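Local coordinates for protein glutathione S-Transferase (Caenorhabditis elegans, PDB 1YQ1) that probably catalyses conjugation of glutathione to electrophilic substrates as a sigma-class glutathione S-transferase, with release of a halide anion, at residues A[8-13]-A[31-36]; A[22-27]-A[194-199]. All coordinates share one frame; numbering follows the deposited sequence.

Interaction 1. Residues A[8-13]-A[31-36]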
loop_
_atom_site.group_PDB
_atom_site.type_symbol
_atom_site.label_atom_id
_atom_site.label_comp_id
_atom_site.label_asym_id
_atom_site.label_seq_id
_atom_site.Cartn_x
_atom_site.Cartn_y
_atom_site.Cartn_z
ATOM N N TYR A 8 -5.106 16.478 8.513
ATOM C CA TYR A 8 -4.871 16.416 7.070
ATOM C C TYR A 8 -5.196 17.757 6.406
ATOM O O TYR A 8 -5.746 18.638 7.040
ATOM C CB TYR A 8 -5.722 15.303 6.450
ATOM C CG TYR A 8 -5.352 14.990 5.024
ATOM C CD1 TYR A 8 -4.154 14.342 4.718
ATOM C CD2 TYR A 8 -6.176 15.385 3.975
ATOM C CE1 TYR A 8 -3.786 14.100 3.394
ATOM C CE2 TYR A 8 -5.818 15.152 2.651
ATOM C CZ TYR A 8 -4.625 14.515 2.369
ATOM O OH TYR A 8 -4.268 14.340 1.059
ATOM N N PHE A 9 -4.882 17.900 5.126
ATOM C CA PHE A 9 -5.100 19.160 4.425
ATOM C C PHE A 9 -6.514 19.510 4.004
ATOM O O PHE A 9 -7.399 18.667 3.979
ATOM C CB PHE A 9 -4.195 19.220 3.209
ATOM C CG PHE A 9 -2.783 18.837 3.502
ATOM C CD1 PHE A 9 -2.075 19.475 4.513
ATOM C CD2 PHE A 9 -2.164 17.816 2.787
ATOM C CE1 PHE A 9 -0.774 19.105 4.818
ATOM C CE2 PHE A 9 -0.860 17.434 3.082
ATOM C CZ PHE A 9 -0.165 18.084 4.103
ATOM N N PHE A 10 -6.706 20.778 3.654
ATOM C CA PHE A 10 -8.005 21.302 3.243
ATOM C C PHE A 10 -8.649 20.500 2.120
ATOM O O PHE A 10 -9.874 20.401 2.055
ATOM C CB PHE A 10 -7.883 22.775 2.793
ATOM C CG PHE A 10 -7.544 23.755 3.916
ATOM C CD1 PHE A 10 -8.547 24.287 4.731
ATOM C CD2 PHE A 10 -6.224 24.149 4.156
ATOM C CE1 PHE A 10 -8.238 25.182 5.755
ATOM C CE2 PHE A 10 -5.915 25.046 5.182
ATOM C CZ PHE A 10 -6.920 25.559 5.977
ATOM N N PHE A 11 -7.838 19.911 1.246
ATOM C CA PHE A 11 -8.380 19.171 0.113
ATOM C C PHE A 11 -8.671 17.701 0.347
ATOM O O PHE A 11 -8.308 17.130 1.380
ATOM C CB PHE A 11 -7.456 19.318 -1.095
ATOM C CG PHE A 11 -6.063 18.807 -0.861
ATOM C CD1 PHE A 11 -5.222 19.423 0.058
ATOM C CD2 PHE A 11 -5.596 17.699 -1.554
ATOM C CE1 PHE A 11 -3.943 18.946 0.283
ATOM C CE2 PHE A 11 -4.319 17.215 -1.332
ATOM C CZ PHE A 11 -3.488 17.844 -0.406
ATOM N N ARG A 12 -9.332 17.091 -0.635
ATOM C CA ARG A 12 -9.701 15.681 -0.571
ATOM C C ARG A 12 -8.487 14.773 -0.437
ATOM O O ARG A 12 -8.365 13.994 0.517
ATOM C CB ARG A 12 -10.479 15.305 -1.825
ATOM C CG ARG A 12 -11.964 15.280 -1.627
ATOM C CD ARG A 12 -12.706 15.671 -2.878
ATOM N NE ARG A 12 -12.456 14.778 -4.003
ATOM C CZ ARG A 12 -11.393 14.844 -4.793
ATOM N NH1 ARG A 12 -10.460 15.769 -4.593
ATOM N NH2 ARG A 12 -11.266 13.985 -5.791
ATOM N N GLY A 13 -7.607 14.869 -1.426
ATOM C CA GLY A 13 -6.393 14.080 -1.437
ATOM C C GLY A 13 -6.515 12.655 -0.946
ATOM O O GLY A 13 -7.435 11.925 -1.316
ATOM N N GLU A 31 -11.966 17.053 12.656
ATOM C CA GLU A 31 -10.914 17.299 11.662
ATOM C C GLU A 31 -9.975 18.461 11.929
ATOM O O GLU A 31 -10.395 19.559 12.272
ATOM C CB GLU A 31 -11.520 17.524 10.277
ATOM C CG GLU A 31 -12.154 16.317 9.651
ATOM C CD GLU A 31 -12.423 16.540 8.183
ATOM O OE1 GLU A 31 -11.441 16.733 7.434
ATOM O OE2 GLU A 31 -13.607 16.531 7.777
ATOM N N VAL A 32 -8.691 18.212 11.720
ATOM C CA VAL A 32 -7.677 19.234 11.908
ATOM C C VAL A 32 -7.056 19.571 10.555
ATOM O O VAL A 32 -5.920 19.202 10.287
ATOM C CB VAL A 32 -6.564 18.749 12.856
ATOM C CG1 VAL A 32 -5.586 19.856 13.103
ATOM C CG2 VAL A 32 -7.161 18.276 14.169
ATOM N N ARG A 33 -7.810 20.252 9.697
ATOM C CA ARG A 33 -7.292 20.633 8.390
ATOM C C ARG A 33 -5.975 21.362 8.570
ATOM O O ARG A 33 -5.866 22.265 9.393
ATOM C CB ARG A 33 -8.259 21.561 7.651
ATOM C CG ARG A 33 -9.090 20.891 6.587
ATOM C CD ARG A 33 -10.051 19.903 7.216
ATOM N NE ARG A 33 -11.024 20.555 8.092
ATOM C CZ ARG A 33 -11.938 21.434 7.683
ATOM N NH1 ARG A 33 -12.013 21.776 6.401
ATOM N NH2 ARG A 33 -12.777 21.974 8.558
HETATM N N MSE A 34 -4.978 20.958 7.791
HETATM C CA MSE A 34 -3.663 21.571 7.835
HETATM C C MSE A 34 -3.408 22.362 6.574
HETATM O O MSE A 34 -3.870 22.007 5.493
HETATM C CB MSE A 34 -2.579 20.507 7.995
HETATM C CG MSE A 34 -2.373 20.076 9.427
HETATM SE SE MSE A 34 -1.947 21.604 10.532
HETATM C CE MSE A 34 -3.646 21.825 11.424
ATOM N N ASN A 35 -2.657 23.440 6.712
ATOM C CA ASN A 35 -2.360 24.275 5.571
ATOM C C ASN A 35 -1.175 23.718 4.793
ATOM O O ASN A 35 -0.040 23.711 5.271
ATOM C CB ASN A 35 -2.069 25.698 6.040
ATOM C CG ASN A 35 -2.391 26.726 4.988
ATOM O OD1 ASN A 35 -2.207 27.920 5.204
ATOM N ND2 ASN A 35 -2.882 26.271 3.838
ATOM N N PRO A 36 -1.430 23.222 3.580
ATOM C CA PRO A 36 -0.345 22.674 2.772
ATOM C C PRO A 36 0.587 23.812 2.365
ATOM O O PRO A 36 1.766 23.604 2.073
ATOM C CB PRO A 36 -1.084 22.066 1.590
ATOM C CG PRO A 36 -2.236 23.012 1.427
ATOM C CD PRO A 36 -2.702 23.202 2.841
#
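Tyr-8 pairs with Arg-33 and Phe-9 with Met-34 as parallel beta bridges, and the CA atoms of Phe-9 and Met-34 are 4.4 Å apart. Strand 4-9 ends here beside the edge strand 30-34. The weak bond from Tyr-8 N to Val-32 O is 3.4 Å long. Met-34 N donates to Tyr-8 O, but the position of that oxygen is doubtful. Beyond the bridges the chains diverge, and aromatic side chains fill the contact. Phe-9 CG, anti to the carbonyl carbon and beside the backbone N (chi1 -47°), starts the ring toward Met-34 and Pro-36. Its CD1 meets CB of Met-34, a selenomethionine, at 3.7 Å, and the two side chains cross at about a right angle. Pro-36 CB covers one face of the Phe-9 ring, 4.2 Å from the centroid and offset toward the rim. The Phe-10 ring reaches residues 33-36. Arg-33 CB sits over one face of its ring, 4.2 Å from the centroid. Pro-36 CD lies at the ring edge, 3.9 Å from Phe-10 CD2. Asn-35 ND2 approaches Phe-10 CE2 obliquely, with amide and ring planes 86° apart. Tyr-8 points to the same sheet face as Arg-33, and its OH bonds to Leu-14 N. Arg-19 of helix 16-25 bonds to Phe-9 O and Phe-11 O, at and just after the end of strand 4-9, and pairs with Glu-31 OE1. The parallel pairing is thus lightly bonded, and CH-pi and apolar contacts, including the aliphatic stem of Arg-33, carry most of the side-chain contact in this beta-alpha-beta unit.

Interaction 2. Residues A[22-27]-A[194-199]; sequences FHLAGV and PGIKEY
Leu-24 and Gly-195, the N-cap of helix 196-202, bring the end of helix 16-25 against the start of that helix, with their CA atoms 4.6 Å apart.

The main side-chain contact is an offset stack of the His-23 and Tyr-199 rings. Their centroids are 4.0 Å apart and their planes are 14° from parallel, although the side chains cross at about a right angle. With CG anti to the backbone N (chi1 167°), the Tyr-199 ring lies against the imidazole. Tyr-199 CB also lies over the imidazole face, 3.9 Å from its centroid. Across the same gap, His-23 CD2 lies over one face of the phenol ring, offset toward the rim. Tyr-199 OH bonds to Glu-16 OE2, which ties the tyrosine tip to the same helix that carries His-23.

A smaller apolar contact joins Leu-24 CB to Ile-196 CG1 at 3.7 Å. Ile-196 also touches Leu-20, and Leu-24 reaches Phe-78 and Tyr-193. Gly-195 has a positive phi of 107°, and its N-H makes a weak bond to Glu-198 OE2. Its O accepts from Tyr-199 N at 3.2 Å. Gly-26, also with positive phi, is the first residue beyond helix 16-25. This is an interdomain contact of the glutathione transferase fold. It packs the first helix of the thioredoxin-like N-terminal domain against the last helix of the all-helical C-terminal domain.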
loop_
_atom_site.group_PDB
_atom_site.type_symbol
_atom_site.label_atom_id
_atom_site.label_comp_id
_atom_site.label_asym_id
_atom_site.label_seq_id
_atom_site.Cartn_x
_atom_site.Cartn_y
_atom_site.Cartn_z
ATOM N N PHE A 22 -15.705 7.673 8.323
ATOM C CA PHE A 22 -16.231 8.114 9.607
ATOM C C PHE A 22 -17.709 8.486 9.505
ATOM O O PHE A 22 -18.466 8.357 10.474
ATOM C CB PHE A 22 -15.461 9.327 10.098
ATOM C CG PHE A 22 -14.226 9.002 10.871
ATOM C CD1 PHE A 22 -14.311 8.362 12.092
ATOM C CD2 PHE A 22 -12.984 9.436 10.427
ATOM C CE1 PHE A 22 -13.183 8.161 12.877
ATOM C CE2 PHE A 22 -11.843 9.243 11.202
ATOM C CZ PHE A 22 -11.948 8.603 12.437
ATOM N N HIS A 23 -18.113 8.976 8.337
ATOM C CA HIS A 23 -19.501 9.361 8.112
ATOM C C HIS A 23 -20.307 8.121 7.763
ATOM O O HIS A 23 -21.290 7.807 8.424
ATOM C CB HIS A 23 -19.567 10.422 7.009
ATOM C CG HIS A 23 -18.934 11.719 7.411
ATOM N ND1 HIS A 23 -19.447 12.517 8.411
ATOM C CD2 HIS A 23 -17.774 12.303 7.028
ATOM C CE1 HIS A 23 -18.631 13.532 8.631
ATOM N NE2 HIS A 23 -17.607 13.426 7.805
ATOM N N LEU A 24 -19.869 7.407 6.735
ATOM C CA LEU A 24 -20.517 6.174 6.316
ATOM C C LEU A 24 -20.744 5.273 7.529
ATOM O O LEU A 24 -21.717 4.529 7.591
ATOM C CB LEU A 24 -19.633 5.482 5.276
ATOM C CG LEU A 24 -19.747 4.004 4.890
ATOM C CD1 LEU A 24 -18.760 3.202 5.714
ATOM C CD2 LEU A 24 -21.168 3.509 5.046
ATOM N N ALA A 25 -19.847 5.353 8.503
ATOM C CA ALA A 25 -19.962 4.540 9.706
ATOM C C ALA A 25 -20.888 5.219 10.701
ATOM O O ALA A 25 -21.786 4.594 11.267
ATOM C CB ALA A 25 -18.599 4.332 10.321
ATOM N N GLY A 26 -20.672 6.511 10.904
ATOM C CA GLY A 26 -21.505 7.247 11.830
ATOM C C GLY A 26 -20.789 7.545 13.126
ATOM O O GLY A 26 -21.387 8.040 14.087
ATOM N N VAL A 27 -19.500 7.234 13.176
ATOM C CA VAL A 27 -18.775 7.528 14.391
ATOM C C VAL A 27 -18.307 8.963 14.291
ATOM O O VAL A 27 -17.906 9.441 13.227
ATOM C CB VAL A 27 -17.596 6.559 14.639
ATOM C CG1 VAL A 27 -17.624 5.458 13.610
ATOM C CG2 VAL A 27 -16.269 7.324 14.702
ATOM N N PRO A 194 -26.285 6.108 2.477
ATOM C CA PRO A 194 -26.680 6.831 3.687
ATOM C C PRO A 194 -25.480 7.154 4.585
ATOM O O PRO A 194 -24.698 6.268 4.955
ATOM C CB PRO A 194 -27.681 5.879 4.348
ATOM C CG PRO A 194 -27.270 4.525 3.838
ATOM C CD PRO A 194 -26.986 4.820 2.388
ATOM N N GLY A 195 -25.355 8.432 4.936
ATOM C CA GLY A 195 -24.250 8.889 5.758
ATOM C C GLY A 195 -23.310 9.662 4.848
ATOM O O GLY A 195 -22.982 10.825 5.100
ATOM N N ILE A 196 -22.879 9.011 3.775
ATOM C CA ILE A 196 -21.992 9.637 2.817
ATOM C C ILE A 196 -22.782 10.725 2.126
ATOM O O ILE A 196 -22.334 11.859 2.022
ATOM C CB ILE A 196 -21.492 8.618 1.757
ATOM C CG1 ILE A 196 -20.561 7.594 2.415
ATOM C CG2 ILE A 196 -20.779 9.338 0.629
ATOM C CD1 ILE A 196 -20.003 6.554 1.461
ATOM N N LYS A 197 -23.972 10.364 1.660
ATOM C CA LYS A 197 -24.853 11.294 0.959
ATOM C C LYS A 197 -24.954 12.614 1.722
ATOM O O LYS A 197 -24.692 13.682 1.176
ATOM C CB LYS A 197 -26.243 10.665 0.797
ATOM C CG LYS A 197 -27.163 11.424 -0.140
ATOM C CD LYS A 197 -28.530 10.760 -0.259
ATOM C CE LYS A 197 -29.413 11.524 -1.242
ATOM N NZ LYS A 197 -28.711 11.719 -2.550
ATOM N N GLU A 198 -25.341 12.536 2.986
ATOM C CA GLU A 198 -25.448 13.733 3.797
ATOM C C GLU A 198 -24.118 14.451 3.685
ATOM O O GLU A 198 -24.015 15.466 3.008
ATOM C CB GLU A 198 -25.728 13.382 5.268
ATOM C CG GLU A 198 -27.155 12.923 5.563
ATOM C CD GLU A 198 -27.551 11.661 4.812
ATOM O OE1 GLU A 198 -27.590 11.679 3.563
ATOM O OE2 GLU A 198 -27.827 10.642 5.479
ATOM N N TYR A 199 -23.100 13.898 4.338
ATOM C CA TYR A 199 -21.753 14.466 4.330
ATOM C C TYR A 199 -21.285 15.137 3.030
ATOM O O TYR A 199 -20.887 16.293 3.047
ATOM C CB TYR A 199 -20.734 13.395 4.717
ATOM C CG TYR A 199 -19.319 13.820 4.430
ATOM C CD1 TYR A 199 -18.691 14.797 5.205
ATOM C CD2 TYR A 199 -18.608 13.254 3.378
ATOM C CE1 TYR A 199 -17.384 15.194 4.940
ATOM C CE2 TYR A 199 -17.297 13.646 3.098
ATOM C CZ TYR A 199 -16.693 14.611 3.884
ATOM O OH TYR A 199 -15.395 14.969 3.623
#

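In the fold
The two interactions have centres 19 Å apart and do not touch directly. Their segments alternate along the chain, in the order 8-13, 22-27, 31-36, 194-199. Helix 16-25 connects them. Interaction 1 pairs the strands before and after this helix, and interaction 2 docks its C-terminal end on the helical domain. Arg-19 reaches both: it bonds to backbone oxygens of 8-13 and touches Tyr-199. Interaction 1 lies within the N-terminal domain, whereas interaction 2 joins both domains. In the glutathione transferase fold the thioredoxin-like domain binds glutathione, and the loop after its first strand borders that site. Interaction 1 therefore probably lies nearer to it.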